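Local coordinates for protein beta-L-arabinobiosidase (Bacteroides thetaiotaomicron, PDB 5MQR) that is a gut bacterial glycoside hydrolase linked to plant pectin breakdown, named a beta-L-arabinobiosidase and more tentatively credited with exo-alpha-sialidase activity, at residues 304-308 / 309-313; 669-672 / 673-676; 783-786 / 787-791; 796-800 / 801-805; 898-901 / 902-905. All coordinates share one frame; numbering follows the deposited sequence.

How the interactions relate
The five contacts follow one another along the chain. Interaction 1 belongs to the beta-rich N-terminal half, where it leads into strand 311-315; the other four lie in the helical part, and the centre of interaction 1 is about 44 Å from that of interaction 2 and about 79 Å from that of interaction 3. Interaction 2 occupies helix 666-680. Interactions 3, 4 and 5 share the MGH1-like glycoside hydrolase range. Interactions 3 and 4 are neighbours, centres about 13 Å apart, joined by a probable hydrogen bond from Trp797 N to Asn789 O at 2.8 Å. Interaction 5 stands about 26 Å from interaction 4, centre to centre. The set therefore samples the beta-rich and helical parts of one large enzyme.

Interaction 1: 304-308 / 309-313; sequences FVNSN and AKIWG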
# COMPACT_ATOMS: atom_id res chain seq x y z
N PHE A 304 14.05 14.38 14.39
CA PHE A 304 13.08 15.34 13.88
C PHE A 304 13.78 16.66 13.55
O PHE A 304 14.59 17.18 14.34
CB PHE A 304 11.92 15.59 14.88
CG PHE A 304 10.79 14.63 14.75
CD1 PHE A 304 10.77 13.44 15.48
CD2 PHE A 304 9.73 14.90 13.90
CE1 PHE A 304 9.73 12.53 15.34
CE2 PHE A 304 8.67 14.02 13.78
CZ PHE A 304 8.68 12.82 14.50
N VAL A 305 13.49 17.16 12.37
CA VAL A 305 13.87 18.51 11.98
C VAL A 305 12.62 19.36 12.19
O VAL A 305 11.60 19.14 11.54
CB VAL A 305 14.39 18.54 10.52
CG1 VAL A 305 14.91 19.93 10.15
CG2 VAL A 305 15.48 17.48 10.36
N ASN A 306 12.71 20.31 13.10
CA ASN A 306 11.60 21.12 13.53
C ASN A 306 12.18 22.25 14.32
O ASN A 306 13.26 22.14 14.93
CB ASN A 306 10.60 20.31 14.38
CG ASN A 306 9.27 21.04 14.61
OD1 ASN A 306 8.83 21.18 15.75
ND2 ASN A 306 8.66 21.53 13.53
N SER A 307 11.46 23.36 14.32
CA SER A 307 11.94 24.56 14.97
C SER A 307 10.78 25.15 15.77
O SER A 307 10.24 24.48 16.64
CB SER A 307 12.54 25.49 13.90
OG SER A 307 12.92 26.73 14.45
N ASN A 308 10.34 26.34 15.39
CA ASN A 308 9.57 27.21 16.23
C ASN A 308 8.09 27.29 15.88
O ASN A 308 7.35 27.99 16.54
CB ASN A 308 10.16 28.61 16.11
CG ASN A 308 10.25 29.29 17.43
OD1 ASN A 308 10.81 28.73 18.37
ND2 ASN A 308 9.67 30.49 17.55
N ALA A 309 7.66 26.62 14.83
CA ALA A 309 6.34 26.85 14.26
C ALA A 309 5.29 25.76 14.63
O ALA A 309 4.31 25.60 13.89
CB ALA A 309 6.47 27.00 12.76
N LYS A 310 5.50 25.09 15.77
CA LYS A 310 4.70 23.95 16.28
C LYS A 310 4.82 22.62 15.51
O LYS A 310 5.04 22.58 14.29
CB LYS A 310 3.20 24.25 16.39
CG LYS A 310 2.78 25.41 17.25
CD LYS A 310 1.26 25.50 17.29
CE LYS A 310 0.79 26.66 18.18
NZ LYS A 310 -0.69 26.77 18.29
N ILE A 311 4.63 21.53 16.24
CA ILE A 311 4.47 20.20 15.68
C ILE A 311 3.19 19.60 16.28
O ILE A 311 2.90 19.76 17.47
CB ILE A 311 5.72 19.33 15.94
CG1 ILE A 311 5.47 17.87 15.51
CG2 ILE A 311 6.13 19.39 17.41
CD1 ILE A 311 6.75 17.06 15.31
N TRP A 312 2.39 18.98 15.43
CA TRP A 312 1.16 18.35 15.83
C TRP A 312 1.29 16.87 15.64
O TRP A 312 1.63 16.41 14.56
CB TRP A 312 0.03 18.83 14.94
CG TRP A 312 -1.23 18.07 15.16
CD1 TRP A 312 -1.77 17.13 14.34
CD2 TRP A 312 -2.07 18.15 16.30
NE1 TRP A 312 -2.92 16.65 14.88
CE2 TRP A 312 -3.13 17.25 16.09
CE3 TRP A 312 -2.04 18.91 17.48
CZ2 TRP A 312 -4.17 17.08 17.03
CZ3 TRP A 312 -3.07 18.75 18.40
CH2 TRP A 312 -4.14 17.85 18.16
N GLY A 313 0.97 16.12 16.67
CA GLY A 313 0.94 14.66 16.60
C GLY A 313 -0.41 14.13 17.05
O GLY A 313 -1.00 14.65 17.97
O HOH W 1 6.53 23.50 12.47
O HOH W 2 9.02 24.58 13.11
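Asn306 and Ile311 face each other across the turn that leads into strand 311-315, and here the packing is tight. The amide oxygen Asn306 OD1 presses against the branch point of the isoleucine, 3.6 Å from Ile311 CB. With its CG anti to the backbone N (chi1 -168°), Asn306 reaches inward, and its ND2 is bonded to Asn326 O. Further along, the Phe304 side chain crosses that of Ile311 at about a right angle, bringing Phe304 CE2 to 3.9 Å from Ile311 CD1. Both residues also rest on strand 321-325, the antiparallel partner of 311-315. The four-stranded sheet that starts with 311-315 is consistent with one blade of a beta propeller of BNR-repeat type, and residues 304-310 then belong to the connection from strand 299-300 of the preceding sheet. The other end of the turn is looser and bridged by two waters. One water accepts from Asn306 ND2 at 3.1 Å and donates to Lys310 O; a second accepts from Ser307 N and from Ala309 N, each 3.0 Å away. Asn308, partly exposed, points its CB bond away at the apex, while its carbonyl oxygen takes a hydrogen bond from Lys280 NZ.

Interaction 2: 669-672 / 673-676; sequences EEMY and YYRW
Tyr672 and Tyr673 meet edge to face on helix 666-680, and with Trp676 they make an aromatic cluster along one turn. This helix belongs to the helical part of the chain, which is consistent with a six-hairpin glycosidase. The Tyr672 edge points into the face of Tyr673, with ring centroids 5.0 Å apart and planes at 75°; the atom doing the touching is Tyr672 CD2, which sits above the centre of the Tyr673 ring. Tyr672 in turn offers a face to the edge of Trp676. That T-shaped pair is closer, 4.7 Å between the centroids of the Tyr672 ring and the five-membered ring of Trp676, with planes at 81°. The two tyrosines differ in first torsion, which brings their rings together: Tyr672 has CG anti to the backbone N (chi1 -177°), whereas CG of Tyr673 lies beside its own backbone N. Both hydroxyls are tied outside the helix, Tyr672 OH to Pro659 O and Tyr673 OH to Phe661 O, so the cluster bridges to the chain around strand 660-662. Met671, modelled as selenomethionine, lies side by side with Tyr674 and makes an oblique Met-aromatic contact, SE being 3.8 Å from Tyr674 CD2. The backbone supports this with successive helical bonds, among them Tyr674 N to Glu670 O at 2.8 Å and Arg675 N to Met671 O at 3.0 Å. The next bond, from Trp676 N to Tyr672 O, is weak at 3.5 Å, and Tyr672 O also accepts from Asn1022 ND2.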
# COMPACT_ATOMS: atom_id res chain seq x y z
N GLU A 669 12.12 -15.87 0.34
CA GLU A 669 12.17 -14.88 -0.71
C GLU A 669 13.22 -15.27 -1.74
O GLU A 669 12.93 -15.29 -2.92
CB GLU A 669 12.45 -13.48 -0.15
CG GLU A 669 12.30 -12.38 -1.20
CD GLU A 669 12.53 -10.99 -0.65
OE1 GLU A 669 11.59 -10.47 0.00
OE2 GLU A 669 13.64 -10.42 -0.86
N GLU A 670 14.43 -15.60 -1.29
CA GLU A 670 15.51 -15.99 -2.17
C GLU A 670 15.13 -17.22 -3.00
O GLU A 670 15.46 -17.27 -4.18
CB GLU A 670 16.79 -16.29 -1.38
CG GLU A 670 17.96 -16.72 -2.24
CD GLU A 670 19.23 -16.94 -1.43
OE1 GLU A 670 19.24 -17.77 -0.50
OE2 GLU A 670 20.22 -16.27 -1.74
N MSE A 671 14.45 -18.18 -2.39
CA MSE A 671 14.08 -19.44 -3.08
C MSE A 671 13.03 -19.18 -4.11
O MSE A 671 13.02 -19.82 -5.14
CB MSE A 671 13.59 -20.50 -2.10
CG MSE A 671 13.57 -21.91 -2.68
SE MSE A 671 15.37 -22.46 -3.34
CE MSE A 671 16.40 -22.08 -1.71
N TYR A 672 12.13 -18.23 -3.84
CA TYR A 672 11.15 -17.80 -4.79
C TYR A 672 11.83 -17.40 -6.08
O TYR A 672 11.52 -17.90 -7.15
CB TYR A 672 10.32 -16.63 -4.23
CG TYR A 672 9.24 -16.22 -5.19
CD1 TYR A 672 8.02 -16.86 -5.20
CD2 TYR A 672 9.47 -15.21 -6.12
CE1 TYR A 672 7.04 -16.49 -6.10
CE2 TYR A 672 8.50 -14.84 -7.03
CZ TYR A 672 7.28 -15.49 -7.02
OH TYR A 672 6.33 -15.15 -7.95
N TYR A 673 12.78 -16.49 -5.97
CA TYR A 673 13.46 -15.99 -7.15
C TYR A 673 14.37 -17.04 -7.76
O TYR A 673 14.40 -17.17 -8.99
CB TYR A 673 14.17 -14.64 -6.86
CG TYR A 673 13.14 -13.57 -6.63
CD1 TYR A 673 12.45 -13.00 -7.70
CD2 TYR A 673 12.75 -13.22 -5.34
CE1 TYR A 673 11.45 -12.05 -7.48
CE2 TYR A 673 11.75 -12.29 -5.10
CZ TYR A 673 11.10 -11.71 -6.17
OH TYR A 673 10.12 -10.81 -5.91
N TYR A 674 15.07 -17.82 -6.93
CA TYR A 674 15.95 -18.84 -7.46
C TYR A 674 15.22 -19.86 -8.35
O TYR A 674 15.71 -20.22 -9.41
CB TYR A 674 16.69 -19.58 -6.34
CG TYR A 674 17.50 -20.77 -6.85
CD1 TYR A 674 18.70 -20.57 -7.51
CD2 TYR A 674 17.04 -22.06 -6.71
CE1 TYR A 674 19.43 -21.63 -8.01
CE2 TYR A 674 17.76 -23.15 -7.20
CZ TYR A 674 18.96 -22.93 -7.85
OH TYR A 674 19.69 -23.98 -8.31
N ARG A 675 14.05 -20.31 -7.93
CA ARG A 675 13.37 -21.39 -8.64
C ARG A 675 12.81 -20.88 -9.96
O ARG A 675 12.76 -21.65 -10.92
CB ARG A 675 12.27 -22.01 -7.78
CG ARG A 675 12.84 -22.92 -6.67
CD ARG A 675 13.54 -24.16 -7.22
NE ARG A 675 12.63 -24.96 -8.00
CZ ARG A 675 12.02 -26.08 -7.59
NH1 ARG A 675 12.24 -26.62 -6.39
NH2 ARG A 675 11.17 -26.67 -8.43
N TRP A 676 12.45 -19.60 -10.03
CA TRP A 676 12.11 -19.04 -11.34
C TRP A 676 13.34 -18.97 -12.26
O TRP A 676 13.24 -19.31 -13.42
CB TRP A 676 11.47 -17.66 -11.24
CG TRP A 676 10.07 -17.65 -10.79
CD1 TRP A 676 9.56 -16.90 -9.76
CD2 TRP A 676 8.97 -18.37 -11.34
NE1 TRP A 676 8.21 -17.12 -9.64
CE2 TRP A 676 7.82 -18.02 -10.58
CE3 TRP A 676 8.84 -19.30 -12.37
CZ2 TRP A 676 6.56 -18.55 -10.83
CZ3 TRP A 676 7.58 -19.83 -12.63
CH2 TRP A 676 6.45 -19.45 -11.86

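Interaction 3: 783-786 / 787-791; sequences QRWE and RTNRL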
# COMPACT_ATOMS: atom_id res chain seq x y z
N GLN A 783 -7.15 -42.22 -23.67
CA GLN A 783 -7.59 -43.49 -24.23
C GLN A 783 -6.42 -44.48 -24.41
O GLN A 783 -6.62 -45.69 -24.27
CB GLN A 783 -8.38 -43.29 -25.54
CG GLN A 783 -9.78 -42.70 -25.33
CD GLN A 783 -10.50 -42.38 -26.64
OE1 GLN A 783 -10.79 -43.28 -27.43
NE2 GLN A 783 -10.80 -41.11 -26.87
N ARG A 784 -5.21 -43.96 -24.69
CA ARG A 784 -4.03 -44.80 -24.85
C ARG A 784 -3.71 -45.46 -23.51
O ARG A 784 -3.58 -46.68 -23.45
CB ARG A 784 -2.82 -44.01 -25.40
CG ARG A 784 -1.55 -44.85 -25.50
CD ARG A 784 -0.36 -44.11 -26.10
NE ARG A 784 -0.15 -42.76 -25.59
CZ ARG A 784 0.30 -42.45 -24.37
NH1 ARG A 784 0.55 -43.38 -23.46
NH2 ARG A 784 0.46 -41.17 -24.04
N TRP A 785 -3.63 -44.66 -22.45
CA TRP A 785 -3.40 -45.22 -21.11
C TRP A 785 -4.47 -46.24 -20.70
O TRP A 785 -4.16 -47.29 -20.16
CB TRP A 785 -3.27 -44.11 -20.05
CG TRP A 785 -1.97 -43.37 -20.13
CD1 TRP A 785 -1.79 -42.04 -20.39
CD2 TRP A 785 -0.67 -43.92 -19.97
NE1 TRP A 785 -0.44 -41.72 -20.40
CE2 TRP A 785 0.26 -42.86 -20.13
CE3 TRP A 785 -0.19 -45.21 -19.69
CZ2 TRP A 785 1.64 -43.05 -20.04
CZ3 TRP A 785 1.20 -45.41 -19.60
CH2 TRP A 785 2.10 -44.32 -19.77
N GLU A 786 -5.72 -45.89 -20.95
CA GLU A 786 -6.86 -46.77 -20.69
C GLU A 786 -6.77 -48.09 -21.44
O GLU A 786 -7.08 -49.13 -20.90
CB GLU A 786 -8.16 -46.05 -21.07
CG GLU A 786 -9.43 -46.80 -20.71
CD GLU A 786 -10.65 -45.95 -21.00
OE1 GLU A 786 -10.94 -45.75 -22.19
OE2 GLU A 786 -11.28 -45.45 -20.03
N ARG A 787 -6.35 -48.04 -22.69
CA ARG A 787 -6.17 -49.24 -23.51
C ARG A 787 -5.00 -50.12 -23.03
O ARG A 787 -5.14 -51.34 -22.97
CB ARG A 787 -6.05 -48.82 -24.99
CG ARG A 787 -5.45 -49.83 -25.97
CD ARG A 787 -5.80 -49.51 -27.43
NE ARG A 787 -6.12 -48.08 -27.64
CZ ARG A 787 -5.23 -47.08 -27.80
NH1 ARG A 787 -3.90 -47.30 -27.78
NH2 ARG A 787 -5.67 -45.84 -27.98
N THR A 788 -3.89 -49.50 -22.62
CA THR A 788 -2.66 -50.24 -22.33
C THR A 788 -2.43 -50.62 -20.88
O THR A 788 -1.66 -51.55 -20.64
CB THR A 788 -1.40 -49.50 -22.83
OG1 THR A 788 -1.20 -48.27 -22.11
CG2 THR A 788 -1.50 -49.22 -24.34
N ASN A 789 -3.05 -49.92 -19.92
CA ASN A 789 -2.61 -49.97 -18.52
C ASN A 789 -3.66 -50.28 -17.43
O ASN A 789 -3.48 -49.90 -16.27
CB ASN A 789 -1.83 -48.70 -18.19
CG ASN A 789 -0.36 -48.84 -18.48
OD1 ASN A 789 0.44 -49.01 -17.56
ND2 ASN A 789 0.01 -48.79 -19.74
N ARG A 790 -4.70 -51.02 -17.78
CA ARG A 790 -5.68 -51.46 -16.78
C ARG A 790 -5.66 -52.96 -16.56
O ARG A 790 -5.54 -53.75 -17.49
CB ARG A 790 -7.08 -51.12 -17.21
CG ARG A 790 -7.43 -49.68 -17.02
CD ARG A 790 -8.35 -49.25 -18.13
NE ARG A 790 -9.73 -49.32 -17.76
CZ ARG A 790 -10.74 -49.58 -18.57
NH1 ARG A 790 -10.56 -49.88 -19.85
NH2 ARG A 790 -11.96 -49.56 -18.08
N LEU A 791 -5.84 -53.33 -15.29
CA LEU A 791 -6.10 -54.69 -14.88
C LEU A 791 -7.56 -55.03 -15.21
O LEU A 791 -8.38 -54.13 -15.44
CB LEU A 791 -5.83 -54.84 -13.38
CG LEU A 791 -4.41 -54.50 -12.92
CD1 LEU A 791 -4.35 -54.51 -11.39
CD2 LEU A 791 -3.36 -55.43 -13.54
O HOH W 3 0.64 -46.40 -23.19
O HOH W 4 -9.01 -51.11 -21.84
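Glu786 and Arg790 lie alongside each other and point the same way, but they touch through the carbon chain of the glutamate, without a salt bridge. Glu786 CG is over one face of the arginine's guanidinium group, 3.4 Å from Arg790 NH1. The nearest carboxylate oxygen, Glu786 OE2, stays 4.5 Å from Arg790 NH1 and well out of the guanidinium plane; its salt bridge goes to Arg852 NE instead. A water adds a second link, donating to Glu786 O and accepting weakly from Arg790 NH1. These residues straddle the C-terminal end of helix 768-788 in the MGH1-like glycoside hydrolase domain. Thr788 N bonds to Arg784 O at 3.0 Å, and Asn789 N still reaches Trp785 O at 2.9 Å, although Asn789 is the first residue to leave helical geometry. The side chain of Asn789 packs against the edge of the Trp785 indole, while Arg784 NH1 lies 3.4 Å above the Trp785 ring plane, offset toward the rim. A bend at chi3 (45°) folds the Arg784 guanidinium back over the tryptophan, where NH1 donates to a water shared with Thr788 OG1. On the exposed flank the guanidinium of Arg787 lays one face over Arg784 CA. Farther out, the Trp785 side chain touches Ser752.

Interaction 4: 796-800 / 801-805; sequences YWQGD and VQDGM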
# COMPACT_ATOMS: atom_id res chain seq x y z
N TYR A 796 -5.89 -49.16 -12.69
CA TYR A 796 -4.69 -48.97 -13.50
C TYR A 796 -3.50 -49.65 -12.80
O TYR A 796 -3.46 -49.76 -11.57
CB TYR A 796 -4.43 -47.48 -13.81
CG TYR A 796 -5.35 -46.89 -14.89
CD1 TYR A 796 -6.65 -46.50 -14.58
CD2 TYR A 796 -4.93 -46.76 -16.21
CE1 TYR A 796 -7.51 -45.99 -15.56
CE2 TYR A 796 -5.77 -46.26 -17.19
CZ TYR A 796 -7.07 -45.87 -16.86
OH TYR A 796 -7.93 -45.37 -17.82
N TRP A 797 -2.57 -50.16 -13.60
CA TRP A 797 -1.29 -50.61 -13.12
C TRP A 797 -0.22 -49.74 -13.72
O TRP A 797 -0.41 -49.17 -14.79
CB TRP A 797 -0.99 -52.06 -13.47
CG TRP A 797 -0.92 -52.37 -14.93
CD1 TRP A 797 -1.95 -52.82 -15.70
CD2 TRP A 797 0.21 -52.25 -15.80
NE1 TRP A 797 -1.53 -53.00 -17.00
CE2 TRP A 797 -0.20 -52.66 -17.09
CE3 TRP A 797 1.54 -51.84 -15.62
CZ2 TRP A 797 0.66 -52.67 -18.19
CZ3 TRP A 797 2.41 -51.84 -16.72
CH2 TRP A 797 1.97 -52.25 -17.99
N GLN A 798 0.90 -49.65 -13.02
CA GLN A 798 2.11 -49.11 -13.61
C GLN A 798 3.31 -49.69 -12.92
O GLN A 798 3.30 -49.85 -11.70
CB GLN A 798 2.14 -47.61 -13.48
CG GLN A 798 3.29 -46.94 -14.23
CD GLN A 798 3.19 -47.05 -15.73
OE1 GLN A 798 3.30 -48.13 -16.30
NE2 GLN A 798 3.02 -45.92 -16.39
N GLY A 799 4.34 -50.00 -13.69
CA GLY A 799 5.65 -50.30 -13.11
C GLY A 799 6.21 -49.08 -12.41
O GLY A 799 6.04 -47.95 -12.89
N ASP A 800 6.85 -49.26 -11.26
CA ASP A 800 7.28 -48.08 -10.48
C ASP A 800 8.31 -47.22 -11.24
O ASP A 800 8.27 -46.00 -11.15
CB ASP A 800 7.68 -48.40 -9.02
CG ASP A 800 8.94 -49.28 -8.89
OD1 ASP A 800 9.47 -49.81 -9.90
OD2 ASP A 800 9.39 -49.43 -7.73
N VAL A 801 9.14 -47.84 -12.07
CA VAL A 801 10.08 -47.13 -12.96
C VAL A 801 9.36 -46.15 -13.91
O VAL A 801 9.84 -45.05 -14.18
CB VAL A 801 10.97 -48.14 -13.78
CG1 VAL A 801 11.93 -47.40 -14.72
CG2 VAL A 801 11.76 -49.07 -12.86
N GLN A 802 8.18 -46.56 -14.38
CA GLN A 802 7.37 -45.78 -15.32
C GLN A 802 6.51 -44.71 -14.62
O GLN A 802 5.96 -43.87 -15.31
CB GLN A 802 6.50 -46.68 -16.22
CG GLN A 802 7.27 -47.37 -17.32
CD GLN A 802 8.19 -48.44 -16.78
OE1 GLN A 802 7.78 -49.26 -15.96
NE2 GLN A 802 9.44 -48.41 -17.20
N ASP A 803 6.41 -44.75 -13.29
CA ASP A 803 6.04 -43.55 -12.51
C ASP A 803 7.23 -42.63 -12.25
O ASP A 803 7.06 -41.62 -11.58
CB ASP A 803 5.44 -43.91 -11.14
CG ASP A 803 4.03 -44.43 -11.23
OD1 ASP A 803 3.27 -44.07 -12.16
OD2 ASP A 803 3.65 -45.19 -10.33
N GLY A 804 8.41 -42.94 -12.79
CA GLY A 804 9.64 -42.26 -12.42
C GLY A 804 10.16 -42.59 -11.03
O GLY A 804 10.97 -41.84 -10.48
N MSE A 805 9.71 -43.70 -10.45
CA MSE A 805 9.99 -44.00 -9.06
C MSE A 805 10.59 -45.38 -8.89
O MSE A 805 10.10 -46.20 -8.11
CB MSE A 805 8.74 -43.78 -8.20
CG MSE A 805 8.03 -42.48 -8.51
SE MSE A 805 6.45 -42.31 -7.36
CE MSE A 805 5.87 -40.52 -7.94
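Gln798 lays its amide across the base of Gln802, Gln798 CD standing 3.4 Å from Gln802 CB, with the two side chains crossing at about a right angle and their amide planes 74° apart. A bend at chi2 (67°) turns the Gln798 amide to this position, and its CG also meets Asp803 OD1 at 3.5 Å. Both polar ends share one outside partner, for Gln798 NE2 and Asp803 OD1 each bond to Ser751 OG. Asp803 is held further through OD2, which forms a salt bridge with Arg819 NE and a hydrogen bond with Thr821 OG1. The backbone here winds into a short 3-10 turn. Gly799 O accepts from Asp803 N at 3.2 Å, the donor lying in the carbonyl plane, and more weakly from Gln802 N. The turn closes in the pattern of a Schellman motif: Met805 N reaches back to Asp800 O at 2.8 Å and, inside it, Gly804 N bonds to Val801 O at 2.9 Å, with Gly804 at a positive phi of 72°. Asp800 OD2 is taken by Ser808 OG. The Val801 side chain comes within about 4 Å of a bound HEPES buffer molecule. This loop joins helices 768-788 and 820-839: Gln798 leans on Trp785 of the first and Ile822 of the second, while Met805 packs on Phe949 and Gln953 of helix 948-964.

Interaction 5: 898-901 / 902-905; sequences DTTK and KYEV
Tyr903 OH and Asp898 OD2 are bridged by a water, 2.7 Å from the hydroxyl and 3.2 Å from the carboxylate oxygen, to which it donates. The tyrosine ring folds back against the preceding loop: Asp898 O lies at its edge, near the ring plane, 3.7 Å from Tyr903 CD2. Thr900 OG1 also comes against the ring, 3.5 Å from Tyr903 CE2. Its first torsion (chi1 68°) places this hydroxyl between the backbone N and the carbonyl carbon, where the contact buries it with no polar partner in the model. The loop then turns into the short helix 901-904 of the MGH1-like glycoside hydrolase domain, whose hydrogen bonding is slight; across the contact Glu904 N makes a weak bond to Lys901 O at 3.2 Å. Along its surface Lys901 and Glu904 run side by side. The lysine's carbon chain does the touching, since Lys901 NZ remains 4.4 Å from Glu904 OE2, beyond salt-bridge range, and any attraction between them is probably modest. The other carboxylate oxygen, Glu904 OE1, accepts a weak bond from Thr968 N. Behind the water bridge, Asp898 OD1 is anchored in a salt bridge to Lys857 of helix 843-864, and the Tyr903 ring meets Trp865 edge to face.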
# COMPACT_ATOMS: atom_id res chain seq x y z
N ASP A 898 -13.44 -38.80 -0.47
CA ASP A 898 -14.56 -38.23 0.27
C ASP A 898 -14.13 -37.48 1.51
O ASP A 898 -13.02 -37.65 2.02
CB ASP A 898 -15.52 -39.35 0.73
CG ASP A 898 -16.33 -39.90 -0.40
OD1 ASP A 898 -16.81 -39.06 -1.20
OD2 ASP A 898 -16.50 -41.15 -0.51
N THR A 899 -15.07 -36.68 2.02
CA THR A 899 -14.84 -35.87 3.22
C THR A 899 -15.01 -36.66 4.53
O THR A 899 -14.81 -36.12 5.61
CB THR A 899 -15.77 -34.63 3.26
OG1 THR A 899 -17.13 -35.05 3.29
CG2 THR A 899 -15.55 -33.73 2.04
N THR A 900 -15.35 -37.95 4.44
CA THR A 900 -15.54 -38.75 5.65
C THR A 900 -14.26 -38.75 6.55
O THR A 900 -13.13 -38.70 6.05
CB THR A 900 -15.97 -40.19 5.31
OG1 THR A 900 -14.90 -40.87 4.67
CG2 THR A 900 -17.24 -40.21 4.40
N LYS A 901 -14.49 -38.79 7.87
CA LYS A 901 -13.42 -38.69 8.87
C LYS A 901 -12.35 -39.75 8.78
O LYS A 901 -11.21 -39.50 9.15
CB LYS A 901 -14.01 -38.73 10.30
CG LYS A 901 -14.52 -37.38 10.78
CD LYS A 901 -13.37 -36.45 11.18
CE LYS A 901 -13.78 -34.98 11.22
NZ LYS A 901 -14.85 -34.75 12.23
N LYS A 902 -12.71 -40.94 8.31
CA LYS A 902 -11.76 -42.05 8.32
C LYS A 902 -10.50 -41.84 7.48
O LYS A 902 -9.47 -42.33 7.87
CB LYS A 902 -12.42 -43.39 7.96
CG LYS A 902 -12.94 -43.51 6.54
CD LYS A 902 -13.13 -44.98 6.20
CE LYS A 902 -13.90 -45.19 4.91
NZ LYS A 902 -13.42 -46.43 4.24
N TYR A 903 -10.57 -41.09 6.38
CA TYR A 903 -9.37 -40.85 5.55
C TYR A 903 -8.39 -39.85 6.18
O TYR A 903 -7.20 -39.95 5.91
CB TYR A 903 -9.73 -40.42 4.13
CG TYR A 903 -10.58 -41.41 3.38
CD1 TYR A 903 -10.13 -42.70 3.13
CD2 TYR A 903 -11.85 -41.06 2.92
CE1 TYR A 903 -10.92 -43.61 2.45
CE2 TYR A 903 -12.65 -41.97 2.24
CZ TYR A 903 -12.17 -43.24 2.00
OH TYR A 903 -12.98 -44.16 1.33
N GLU A 904 -8.89 -38.93 7.02
CA GLU A 904 -8.06 -37.90 7.72
C GLU A 904 -6.81 -38.47 8.37
O GLU A 904 -5.73 -37.90 8.28
CB GLU A 904 -8.82 -37.20 8.88
CG GLU A 904 -9.84 -36.14 8.49
CD GLU A 904 -10.20 -35.15 9.63
OE1 GLU A 904 -9.38 -34.90 10.55
OE2 GLU A 904 -11.33 -34.59 9.57
N VAL A 905 -6.99 -39.59 9.05
CA VAL A 905 -5.95 -40.16 9.87
C VAL A 905 -4.64 -40.40 9.08
O VAL A 905 -3.58 -40.31 9.66
CB VAL A 905 -6.46 -41.43 10.58
CG1 VAL A 905 -6.57 -42.57 9.60
CG2 VAL A 905 -5.55 -41.82 11.73
O HOH W 5 -15.65 -43.72 1.21